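PDB 2NXW: phenyl-3-pyruvate decarboxylase from Azospirillum brasilense, which catalyses the thiamine diphosphate- and magnesium-dependent decarboxylation of indole-3-pyruvate to indole-3-acetaldehyde, a step in auxin biosynthesis. Local coordinates for residues A[28-31]-A[32-36]; A[433-436]-A[437-440]; A[53-56]-A[57-60]; A[147-150]-A[151-154]. All coordinates share one frame; numbering follows the deposited sequence.

Interaction 1: A[28-31]-A[32-36]; sequences LRAL and KDRGA
Arg-34 turns back along the last turn of helix 23-33 and lays the edge of its guanidinium against the backbone of Ala-30. NH1 gives Ala-30 O a bond of 3.0 Å, nearly straight at 159°, and that oxygen lies in the guanidinium plane, although the nitrogen is tilted from the plane of the carbonyl. The chain gets there because CG stands beside its own backbone N (chi1 -69°) and then runs extended to NE, so NH1 also reaches the methyl of Ala-30, 3.7 Å from CB. NE and NH2 point elsewhere, to a salt bridge with Asp-198 and to Gly-196 O. An alanine here has no guanidinium, and Asp-198 would probably be left without its charged mate and Ala-30 O without its side-chain donor.

On the exposed flank, Lys-32 stretches out with CG anti to its N, and NZ shares a water with Arg-29 NH1, the arginine's bond being weak. On the buried flank Leu-31 CB meets Ala-36 CB at 3.9 Å, while its isobutyl end packs on strands 86-90 and 113-119.

The chain turns at Gly-35, whose phi is positive. Ala-36 N reaches back to Leu-31 O at 3.0 Å, and Gly-35 N to Lys-32 O at 3.0 Å. These two bonds about Gly-35 make a Schellman motif that ends the helix, and the Leu-31 to Ala-36 contact accompanies it.

Interaction 2: A[433-436]-A[437-440]; sequences GAQC and VSGG
Val-437 packs closely on Ala-434 at the last turn of helix 427-437, while the other side of the contact is bridged by water. In the tight part, Val-437 turns CG2 back alongside that turn, 3.3 Å from Ala-434 O, and its backbone N approaches the same oxygen from above the carbonyl plane at 3.1 Å. This three-residue bond is shorter than the weak four-residue bond from the same N to Gly-433 O, so the last turn is tighter than alpha-helical. Ser-438 holds OG between its own N and carbonyl carbon (chi1 75°), turned over Gln-435, 3.7 Å from CG, and hydrogen-bonded to Lys-441 O farther along the loop. Ser-438 N adds a weak bond to Gln-435 O. Tyr-81 of helix 68-82 packs against Ala-434, Val-437 and Ser-438, and Val-437 also touches Ala-78.

The other side is loose. Gly-439 and Gly-440 are exposed and swing too far out to bond the helix directly, and two waters span the difference. One donates to Gln-435 O at 2.6 Å and accepts from Gly-440 N at 2.8 Å; the other donates to Cys-436 O at 2.8 Å and accepts from Gly-439 N at 2.9 Å. Gln-435 O thus has both a water and the weak bond from Ser-438 N.

Gly-439, with phi 57°, is the first to leave helical angles: this is a helix C-terminus ending at positive phi, its last carbonyls bridged by water to glycine N-H groups, before strand 443-448 of the C-terminal thiamine diphosphate-binding domain.

Interaction 3: A[53-56]-A[57-60]; sequences VAEE and TQIL
Thr-57 and Gln-58 finish helix 48-57 with two backbone bonds: Thr-57 N to Val-53 O at 2.9 Å, and Gln-58 N to Ala-54 O at 3.0 Å. Gln-58 is then the first residue out of helical geometry, its phi positive at 53°, and the chain bends away toward strand 62-64.

The hydroxyl of Thr-57 doubles the grip on Val-53 O. OG1, held between its own N and carbonyl carbon (chi1 66°), donates to Val-53 O at 2.7 Å, on the face of the carbonyl plane opposite to the one Thr-57 N uses. The same torsion sends CG2 toward Val-53, where it meets CG1 at 3.8 Å. OG1 also takes a weak bond from Ile-59 N. With a valine in its place, Val-53 O would probably lose its second donor and Ile-59 N its weak acceptor.

Gln-58, bent at chi2, curls its amide back under the helix end. NE2 donates to Glu-55 O at 2.8 Å and 163°, with that oxygen close to the amide plane. Water completes the turn by donating to Ala-54 O at 2.8 Å and accepting from Leu-60 N. The carboxylate of Glu-55 points elsewhere, to backbone N atoms of Ala-490 and, weakly, Phe-491 of the second subunit.

Val-53 O and Ala-54 O thus keep their helical partners and gain a hydroxyl and a water, while Glu-55 O is met by the side-chain amide of Gln-58.

Interaction 4: A[147-150]-A[151-154]; sequences EITV and AQAR
Strand 152-154 is the outermost strand, within this chain, of a parallel sheet, and the loop entering it is cinched by Thr-149 and Gln-152. NE2 of Gln-152 donates to Thr-149 OG1 at 2.9 Å, nearly straight at 162°, with the hydroxyl oxygen close to the amide plane. A chi1 of -47° sets Gln-152 CG beside the backbone N, 3.4 Å from Thr-149 OG1, and the bend at chi2 then swings the amide back onto that oxygen. Thr-149 OG1 has a second bond, to Phe-145 O.

Gln-152 NE2 also gives a bond of 2.9 Å to a water, which donates to Thr-149 O at 3.1 Å, adding a solvent link. The other end of the amide, OE1, accepts from Lys-160 NZ of the third subunit. Val-150 and Ala-151 pair by backbone bonds with Pro-178 and Tyr-180, at the start of strand 179-184, and Ala-151 CB packs on helix 161-175.

With hydrogen bonds from both its NE2 and OE1, the amide is held against turning over, and the Thr-149 hydroxyl ties the entry of the strand to the end of helix 140-145. Ala-151 N, by contrast, is buried here without a partner in the model.

Overall arrangement
Interactions 1 and 3 form one neighbourhood: their centres are 12 Å apart, and Ile-59 of the loop packs on helix 23-33, with CD1 3.6 Å from Arg-29 CG. Interaction 2, in the C-terminal thiamine diphosphate-binding domain, comes within about 7 Å of interaction 1, nearest atoms, without touching it. Interaction 4 is about 12 Å from interaction 1, nearest atoms, but helix 161-175 touches both, through Leu-169 on Ala-30 and Ala-171 on Ala-151. All four lie away from the annotated cofactor and metal sites; the side chain of Glu-55 in interaction 3 is about 13 Å from a bound thiamine diphosphate. Interactions 3 and 4 additionally reach other subunits.

Interaction 1: A[28-31]-A[32-36]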
ATOM      1  N   LEU A  28      -4.858  -7.094  35.707  1.00 15.74           N
ATOM      2  CA  LEU A  28      -4.027  -8.182  36.211  1.00 15.45           C
ATOM      3  C   LEU A  28      -4.900  -9.356  36.640  1.00 16.01           C
ATOM      4  O   LEU A  28      -4.572 -10.510  36.373  1.00 16.30           O
ATOM      5  CB  LEU A  28      -3.156  -7.702  37.377  1.00 16.48           C
ATOM      6  CG  LEU A  28      -2.051  -6.694  37.002  1.00 14.74           C
ATOM      7  CD1 LEU A  28      -1.439  -6.110  38.271  1.00 17.30           C
ATOM      8  CD2 LEU A  28      -0.967  -7.378  36.148  1.00 17.77           C
ATOM      9  N   ARG A  29      -6.029  -9.064  37.284  1.00 17.39           N
ATOM     10  CA  ARG A  29      -6.931 -10.127  37.717  1.00 17.26           C
ATOM     11  C   ARG A  29      -7.571 -10.843  36.525  1.00 16.39           C
ATOM     12  O   ARG A  29      -7.728 -12.060  36.546  1.00 19.15           O
ATOM     13  CB  ARG A  29      -8.013  -9.560  38.649  1.00 19.39           C
ATOM     14  CG  ARG A  29      -7.472  -9.172  40.019  1.00 23.47           C
ATOM     15  CD  ARG A  29      -8.563  -8.603  40.927  1.00 27.03           C
ATOM     16  NE  ARG A  29      -8.022  -8.224  42.232  1.00 30.02           N
ATOM     17  CZ  ARG A  29      -7.562  -9.087  43.134  1.00 32.97           C
ATOM     18  NH1 ARG A  29      -7.576 -10.388  42.882  1.00 34.94           N
ATOM     19  NH2 ARG A  29      -7.076  -8.646  44.288  1.00 34.48           N
ATOM     20  N   ALA A  30      -7.934 -10.093  35.487  1.00 16.44           N
ATOM     21  CA  ALA A  30      -8.533 -10.674  34.288  1.00 16.03           C
ATOM     22  C   ALA A  30      -7.539 -11.623  33.609  1.00 17.00           C
ATOM     23  O   ALA A  30      -7.924 -12.663  33.071  1.00 16.99           O
ATOM     24  CB  ALA A  30      -8.942  -9.575  33.319  1.00 16.78           C
ATOM     25  N   LEU A  31      -6.262 -11.256  33.640  1.00 16.21           N
ATOM     26  CA  LEU A  31      -5.228 -12.093  33.037  1.00 16.30           C
ATOM     27  C   LEU A  31      -5.059 -13.372  33.858  1.00 15.91           C
ATOM     28  O   LEU A  31      -4.977 -14.469  33.303  1.00 16.42           O
ATOM     29  CB  LEU A  31      -3.905 -11.320  32.961  1.00 14.89           C
ATOM     30  CG  LEU A  31      -3.921 -10.182  31.934  1.00 15.76           C
ATOM     31  CD1 LEU A  31      -2.789  -9.202  32.199  1.00 15.79           C
ATOM     32  CD2 LEU A  31      -3.846 -10.782  30.525  1.00 16.60           C
ATOM     33  N   LYS A  32      -5.027 -13.227  35.178  1.00 16.69           N
ATOM     34  CA  LYS A  32      -4.890 -14.382  36.051  1.00 18.04           C
ATOM     35  C   LYS A  32      -6.097 -15.314  35.890  1.00 18.59           C
ATOM     36  O   LYS A  32      -5.946 -16.540  35.897  1.00 17.82           O
ATOM     37  CB  LYS A  32      -4.750 -13.934  37.507  1.00 19.43           C
ATOM     38  CG  LYS A  32      -4.501 -15.093  38.455  1.00 22.29           C
ATOM     39  CD  LYS A  32      -4.338 -14.628  39.879  1.00 26.75           C
ATOM     40  CE  LYS A  32      -4.082 -15.817  40.793  1.00 30.04           C
ATOM     41  NZ  LYS A  32      -3.930 -15.410  42.214  1.00 34.00           N
ATOM     42  N   ASP A  33      -7.289 -14.733  35.728  1.00 19.25           N
ATOM     43  CA  ASP A  33      -8.515 -15.520  35.539  1.00 21.14           C
ATOM     44  C   ASP A  33      -8.420 -16.385  34.291  1.00 20.29           C
ATOM     45  O   ASP A  33      -9.044 -17.444  34.197  1.00 20.23           O
ATOM     46  CB  ASP A  33      -9.749 -14.625  35.355  1.00 22.79           C
ATOM     47  CG  ASP A  33     -10.145 -13.885  36.609  1.00 26.17           C
ATOM     48  OD1 ASP A  33      -9.814 -14.343  37.724  1.00 26.99           O
ATOM     49  OD2 ASP A  33     -10.817 -12.841  36.462  1.00 28.44           O
ATOM     50  N   ARG A  34      -7.646 -15.911  33.321  1.00 17.49           N
ATOM     51  CA  ARG A  34      -7.475 -16.610  32.060  1.00 17.91           C
ATOM     52  C   ARG A  34      -6.237 -17.497  31.996  1.00 16.99           C
ATOM     53  O   ARG A  34      -5.873 -17.985  30.924  1.00 19.76           O
ATOM     54  CB  ARG A  34      -7.486 -15.591  30.926  1.00 16.87           C
ATOM     55  CG  ARG A  34      -8.872 -14.970  30.747  1.00 17.97           C
ATOM     56  CD  ARG A  34      -8.861 -13.733  29.866  1.00 18.90           C
ATOM     57  NE  ARG A  34     -10.223 -13.292  29.565  1.00 18.60           N
ATOM     58  CZ  ARG A  34     -11.023 -12.663  30.421  1.00 18.38           C
ATOM     59  NH1 ARG A  34     -10.602 -12.375  31.650  1.00 17.47           N
ATOM     60  NH2 ARG A  34     -12.263 -12.353  30.049  1.00 18.77           N
ATOM     61  N   GLY A  35      -5.593 -17.695  33.142  1.00 16.74           N
ATOM     62  CA  GLY A  35      -4.442 -18.575  33.199  1.00 15.79           C
ATOM     63  C   GLY A  35      -3.042 -17.997  33.217  1.00 15.65           C
ATOM     64  O   GLY A  35      -2.087 -18.754  33.382  1.00 17.07           O
ATOM     65  N   ALA A  36      -2.903 -16.684  33.061  1.00 16.27           N
ATOM     66  CA  ALA A  36      -1.580 -16.073  33.063  1.00 16.43           C
ATOM     67  C   ALA A  36      -0.875 -16.427  34.364  1.00 17.06           C
ATOM     68  O   ALA A  36      -1.494 -16.428  35.440  1.00 18.02           O
ATOM     69  CB  ALA A  36      -1.696 -14.570  32.916  1.00 15.44           C
TER
HETATM   70  O   HOH W   1      -5.194 -12.660  43.310  1.00 49.08           O

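Interaction 2: A[433-436]-A[437-440]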
ATOM      1  N   GLY A 433      12.007 -17.585  30.411  1.00 10.95           N
ATOM      2  CA  GLY A 433      10.575 -17.405  30.607  1.00 11.58           C
ATOM      3  C   GLY A 433       9.891 -18.705  30.981  1.00 12.38           C
ATOM      4  O   GLY A 433       9.051 -18.755  31.895  1.00 12.81           O
ATOM      5  N   ALA A 434      10.243 -19.775  30.276  1.00 11.23           N
ATOM      6  CA  ALA A 434       9.644 -21.066  30.558  1.00 11.12           C
ATOM      7  C   ALA A 434       9.998 -21.512  31.967  1.00 12.13           C
ATOM      8  O   ALA A 434       9.122 -21.953  32.714  1.00 12.21           O
ATOM      9  CB  ALA A 434      10.114 -22.112  29.541  1.00 11.05           C
ATOM     10  N   GLN A 435      11.262 -21.392  32.363  1.00 11.76           N
ATOM     11  CA  GLN A 435      11.602 -21.854  33.700  1.00 10.59           C
ATOM     12  C   GLN A 435      10.948 -20.998  34.791  1.00 12.37           C
ATOM     13  O   GLN A 435      10.658 -21.499  35.881  1.00 13.64           O
ATOM     14  CB  GLN A 435      13.125 -21.954  33.882  1.00 10.93           C
ATOM     15  CG  GLN A 435      13.465 -22.764  35.152  1.00 11.16           C
ATOM     16  CD  GLN A 435      14.854 -23.379  35.188  1.00 12.77           C
ATOM     17  OE1 GLN A 435      15.368 -23.702  36.278  1.00 14.52           O
ATOM     18  NE2 GLN A 435      15.466 -23.567  34.029  1.00 11.05           N
ATOM     19  N   CYS A 436      10.685 -19.722  34.512  1.00 11.21           N
ATOM     20  CA  CYS A 436      10.027 -18.895  35.526  1.00 12.02           C
ATOM     21  C   CYS A 436       8.645 -19.449  35.865  1.00 13.55           C
ATOM     22  O   CYS A 436       8.175 -19.278  36.995  1.00 15.21           O
ATOM     23  CB  CYS A 436       9.877 -17.444  35.059  1.00 13.23           C
ATOM     24  SG  CYS A 436      11.392 -16.468  35.159  1.00 14.18           S
ATOM     25  N   VAL A 437       7.996 -20.112  34.913  1.00 12.25           N
ATOM     26  CA  VAL A 437       6.660 -20.653  35.162  1.00 13.85           C
ATOM     27  C   VAL A 437       6.600 -22.176  35.247  1.00 14.09           C
ATOM     28  O   VAL A 437       5.514 -22.744  35.355  1.00 16.23           O
ATOM     29  CB  VAL A 437       5.648 -20.166  34.073  1.00 14.39           C
ATOM     30  CG1 VAL A 437       5.624 -18.637  34.043  1.00 14.45           C
ATOM     31  CG2 VAL A 437       6.005 -20.731  32.687  1.00 13.13           C
ATOM     32  N   SER A 438       7.757 -22.833  35.247  1.00 13.26           N
ATOM     33  CA  SER A 438       7.820 -24.295  35.265  1.00 13.17           C
ATOM     34  C   SER A 438       7.774 -24.981  36.627  1.00 13.45           C
ATOM     35  O   SER A 438       7.887 -26.204  36.701  1.00 14.53           O
ATOM     36  CB  SER A 438       9.080 -24.749  34.537  1.00 13.01           C
ATOM     37  OG  SER A 438      10.211 -24.525  35.365  1.00 14.37           O
ATOM     38  N   GLY A 439       7.625 -24.208  37.695  1.00 12.84           N
ATOM     39  CA  GLY A 439       7.549 -24.830  39.006  1.00 14.33           C
ATOM     40  C   GLY A 439       8.750 -25.688  39.324  1.00 14.27           C
ATOM     41  O   GLY A 439       8.617 -26.812  39.828  1.00 13.96           O
ATOM     42  N   GLY A 440       9.926 -25.152  39.012  1.00 13.07           N
ATOM     43  CA  GLY A 440      11.172 -25.845  39.286  1.00 13.32           C
ATOM     44  C   GLY A 440      11.699 -26.827  38.251  1.00 12.63           C
ATOM     45  O   GLY A 440      12.817 -27.331  38.409  1.00 13.14           O
TER
HETATM   46  O   HOH W   2      11.015 -22.664  38.213  1.00 15.16           O
HETATM   47  O   HOH W   3       7.312 -21.464  38.515  1.00 18.23           O

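Interaction 3: A[53-56]-A[57-60]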
ATOM      1  N   VAL A  53       1.558  -0.957  40.846  1.00 18.27           N
ATOM      2  CA  VAL A  53       0.401  -1.775  41.187  1.00 17.83           C
ATOM      3  C   VAL A  53       0.770  -3.252  41.087  1.00 18.38           C
ATOM      4  O   VAL A  53       0.440  -4.051  41.959  1.00 18.43           O
ATOM      5  CB  VAL A  53      -0.799  -1.483  40.259  1.00 18.55           C
ATOM      6  CG1 VAL A  53      -1.937  -2.469  40.535  1.00 18.69           C
ATOM      7  CG2 VAL A  53      -1.283  -0.049  40.475  1.00 19.35           C
ATOM      8  N   ALA A  54       1.475  -3.623  40.023  1.00 17.56           N
ATOM      9  CA  ALA A  54       1.857  -5.018  39.862  1.00 16.50           C
ATOM     10  C   ALA A  54       2.721  -5.511  41.019  1.00 17.81           C
ATOM     11  O   ALA A  54       2.491  -6.599  41.548  1.00 18.46           O
ATOM     12  CB  ALA A  54       2.599  -5.205  38.534  1.00 16.29           C
ATOM     13  N   GLU A  55       3.704  -4.711  41.417  1.00 17.90           N
ATOM     14  CA  GLU A  55       4.596  -5.104  42.496  1.00 18.14           C
ATOM     15  C   GLU A  55       3.919  -5.138  43.854  1.00 19.85           C
ATOM     16  O   GLU A  55       4.139  -6.055  44.654  1.00 21.96           O
ATOM     17  CB  GLU A  55       5.783  -4.155  42.573  1.00 17.68           C
ATOM     18  CG  GLU A  55       6.782  -4.535  43.642  1.00 20.47           C
ATOM     19  CD  GLU A  55       7.951  -3.584  43.696  1.00 21.77           C
ATOM     20  OE1 GLU A  55       7.846  -2.539  44.367  1.00 23.05           O
ATOM     21  OE2 GLU A  55       8.979  -3.880  43.054  1.00 22.13           O
ATOM     22  N   GLU A  56       3.097  -4.135  44.120  1.00 21.35           N
ATOM     23  CA  GLU A  56       2.430  -4.064  45.409  1.00 22.58           C
ATOM     24  C   GLU A  56       1.318  -5.090  45.596  1.00 22.88           C
ATOM     25  O   GLU A  56       1.169  -5.657  46.684  1.00 23.60           O
ATOM     26  CB  GLU A  56       1.915  -2.644  45.637  1.00 22.84           C
ATOM     27  CG  GLU A  56       3.025  -1.699  46.072  1.00 25.62           C
ATOM     28  CD  GLU A  56       2.590  -0.251  46.124  1.00 27.37           C
ATOM     29  OE1 GLU A  56       1.378   0.006  46.275  1.00 29.78           O
ATOM     30  OE2 GLU A  56       3.471   0.625  46.022  1.00 32.97           O
ATOM     31  N   THR A  57       0.553  -5.353  44.542  1.00 21.92           N
ATOM     32  CA  THR A  57      -0.545  -6.313  44.635  1.00 22.75           C
ATOM     33  C   THR A  57      -0.113  -7.762  44.450  1.00 24.18           C
ATOM     34  O   THR A  57      -0.755  -8.675  44.966  1.00 25.34           O
ATOM     35  CB  THR A  57      -1.639  -6.029  43.594  1.00 22.57           C
ATOM     36  OG1 THR A  57      -1.110  -6.249  42.276  1.00 22.04           O
ATOM     37  CG2 THR A  57      -2.145  -4.590  43.722  1.00 21.93           C
ATOM     38  N   GLN A  58       0.967  -7.973  43.704  1.00 24.70           N
ATOM     39  CA  GLN A  58       1.463  -9.320  43.440  1.00 25.87           C
ATOM     40  C   GLN A  58       0.375 -10.243  42.876  1.00 25.05           C
ATOM     41  O   GLN A  58       0.361 -11.441  43.159  1.00 26.40           O
ATOM     42  CB  GLN A  58       2.052  -9.930  44.716  1.00 27.13           C
ATOM     43  CG  GLN A  58       3.365  -9.303  45.177  1.00 30.54           C
ATOM     44  CD  GLN A  58       4.511  -9.576  44.217  1.00 32.19           C
ATOM     45  OE1 GLN A  58       4.737 -10.717  43.817  1.00 34.30           O
ATOM     46  NE2 GLN A  58       5.250  -8.530  43.853  1.00 32.93           N
ATOM     47  N   ILE A  59      -0.540  -9.695  42.081  1.00 23.79           N
ATOM     48  CA  ILE A  59      -1.596 -10.517  41.488  1.00 22.51           C
ATOM     49  C   ILE A  59      -0.935 -11.543  40.560  1.00 22.63           C
ATOM     50  O   ILE A  59      -1.352 -12.705  40.488  1.00 22.03           O
ATOM     51  CB  ILE A  59      -2.609  -9.650  40.705  1.00 22.95           C
ATOM     52  CG1 ILE A  59      -3.399  -8.777  41.692  1.00 24.58           C
ATOM     53  CG2 ILE A  59      -3.559 -10.539  39.913  1.00 21.27           C
ATOM     54  CD1 ILE A  59      -4.301  -7.759  41.032  1.00 26.72           C
ATOM     55  N   LEU A  60       0.099 -11.095  39.853  1.00 21.17           N
ATOM     56  CA  LEU A  60       0.882 -11.954  38.973  1.00 21.01           C
ATOM     57  C   LEU A  60       2.328 -11.715  39.372  1.00 20.60           C
ATOM     58  O   LEU A  60       2.718 -10.585  39.664  1.00 22.40           O
ATOM     59  CB  LEU A  60       0.719 -11.566  37.498  1.00 20.93           C
ATOM     60  CG  LEU A  60      -0.603 -11.805  36.769  1.00 21.68           C
ATOM     61  CD1 LEU A  60      -0.471 -11.309  35.332  1.00 21.73           C
ATOM     62  CD2 LEU A  60      -0.961 -13.283  36.796  1.00 23.05           C
TER
HETATM   63  O   HOH W   4       1.248  -8.286  39.746  1.00 22.10           O

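Interaction 4: A[147-150]-A[151-154]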
ATOM      1  N   GLU A 147      -0.274  -3.797  13.391  1.00 17.09           N
ATOM      2  CA  GLU A 147       0.198  -4.654  12.306  1.00 17.55           C
ATOM      3  C   GLU A 147       0.656  -6.036  12.774  1.00 16.30           C
ATOM      4  O   GLU A 147       0.747  -6.964  11.974  1.00 17.89           O
ATOM      5  CB  GLU A 147       1.367  -3.985  11.567  1.00 19.23           C
ATOM      6  CG  GLU A 147       1.032  -2.685  10.851  1.00 23.17           C
ATOM      7  CD  GLU A 147       0.068  -2.880   9.697  1.00 27.13           C
ATOM      8  OE1 GLU A 147       0.218  -3.876   8.953  1.00 28.06           O
ATOM      9  OE2 GLU A 147      -0.827  -2.027   9.525  1.00 29.59           O
ATOM     10  N   ILE A 148       0.942  -6.177  14.067  1.00 15.54           N
ATOM     11  CA  ILE A 148       1.435  -7.444  14.594  1.00 15.23           C
ATOM     12  C   ILE A 148       0.624  -8.043  15.737  1.00 14.14           C
ATOM     13  O   ILE A 148       1.131  -8.855  16.518  1.00 14.91           O
ATOM     14  CB  ILE A 148       2.903  -7.293  15.035  1.00 14.91           C
ATOM     15  CG1 ILE A 148       3.029  -6.158  16.054  1.00 14.94           C
ATOM     16  CG2 ILE A 148       3.776  -7.011  13.815  1.00 15.89           C
ATOM     17  CD1 ILE A 148       4.449  -5.943  16.573  1.00 14.80           C
ATOM     18  N   THR A 149      -0.641  -7.643  15.830  1.00 14.01           N
ATOM     19  CA  THR A 149      -1.541  -8.155  16.863  1.00 14.30           C
ATOM     20  C   THR A 149      -2.925  -8.355  16.261  1.00 15.45           C
ATOM     21  O   THR A 149      -3.250  -7.744  15.239  1.00 16.73           O
ATOM     22  CB  THR A 149      -1.662  -7.185  18.065  1.00 13.25           C
ATOM     23  OG1 THR A 149      -2.039  -5.882  17.599  1.00 13.69           O
ATOM     24  CG2 THR A 149      -0.341  -7.088  18.814  1.00 13.30           C
ATOM     25  N   VAL A 150      -3.741  -9.206  16.888  1.00 15.99           N
ATOM     26  CA  VAL A 150      -5.088  -9.468  16.379  1.00 16.77           C
ATOM     27  C   VAL A 150      -6.164  -8.548  16.930  1.00 16.72           C
ATOM     28  O   VAL A 150      -7.273  -8.510  16.405  1.00 18.67           O
ATOM     29  CB  VAL A 150      -5.520 -10.939  16.613  1.00 17.06           C
ATOM     30  CG1 VAL A 150      -4.628 -11.843  15.802  1.00 21.71           C
ATOM     31  CG2 VAL A 150      -5.482 -11.300  18.092  1.00 17.94           C
ATOM     32  N   ALA A 151      -5.844  -7.814  17.985  1.00 15.85           N
ATOM     33  CA  ALA A 151      -6.787  -6.883  18.583  1.00 15.52           C
ATOM     34  C   ALA A 151      -5.996  -5.891  19.408  1.00 15.16           C
ATOM     35  O   ALA A 151      -4.923  -6.224  19.923  1.00 14.74           O
ATOM     36  CB  ALA A 151      -7.785  -7.631  19.464  1.00 17.58           C
ATOM     37  N   GLN A 152      -6.529  -4.682  19.540  1.00 16.06           N
ATOM     38  CA  GLN A 152      -5.871  -3.636  20.302  1.00 16.98           C
ATOM     39  C   GLN A 152      -6.898  -2.788  21.028  1.00 16.96           C
ATOM     40  O   GLN A 152      -8.059  -2.707  20.617  1.00 19.01           O
ATOM     41  CB  GLN A 152      -5.099  -2.682  19.384  1.00 16.19           C
ATOM     42  CG  GLN A 152      -4.210  -3.300  18.312  1.00 16.09           C
ATOM     43  CD  GLN A 152      -4.995  -3.798  17.115  1.00 16.57           C
ATOM     44  OE1 GLN A 152      -5.952  -3.147  16.665  1.00 17.67           O
ATOM     45  NE2 GLN A 152      -4.592  -4.946  16.579  1.00 15.31           N
ATOM     46  N   ALA A 153      -6.462  -2.142  22.102  1.00 16.49           N
ATOM     47  CA  ALA A 153      -7.336  -1.229  22.811  1.00 16.44           C
ATOM     48  C   ALA A 153      -6.521  -0.225  23.596  1.00 16.89           C
ATOM     49  O   ALA A 153      -5.467  -0.550  24.140  1.00 16.03           O
ATOM     50  CB  ALA A 153      -8.277  -1.987  23.756  1.00 18.33           C
ATOM     51  N   ARG A 154      -6.993   1.016  23.608  1.00 18.26           N
ATOM     52  CA  ARG A 154      -6.375   2.058  24.401  1.00 17.99           C
ATOM     53  C   ARG A 154      -7.362   2.192  25.555  1.00 19.03           C
ATOM     54  O   ARG A 154      -8.519   2.554  25.345  1.00 19.76           O
ATOM     55  CB  ARG A 154      -6.284   3.378  23.631  1.00 21.24           C
ATOM     56  CG  ARG A 154      -5.793   4.509  24.518  1.00 23.77           C
ATOM     57  CD  ARG A 154      -5.630   5.828  23.783  1.00 28.54           C
ATOM     58  NE  ARG A 154      -5.296   6.887  24.733  1.00 31.95           N
ATOM     59  CZ  ARG A 154      -4.944   8.121  24.396  1.00 35.05           C
ATOM     60  NH1 ARG A 154      -4.877   8.468  23.115  1.00 37.55           N
ATOM     61  NH2 ARG A 154      -4.656   9.010  25.344  1.00 35.98           N
TER
HETATM   62  O   HOH W   5      -5.095  -5.644  13.801  1.00 34.31           O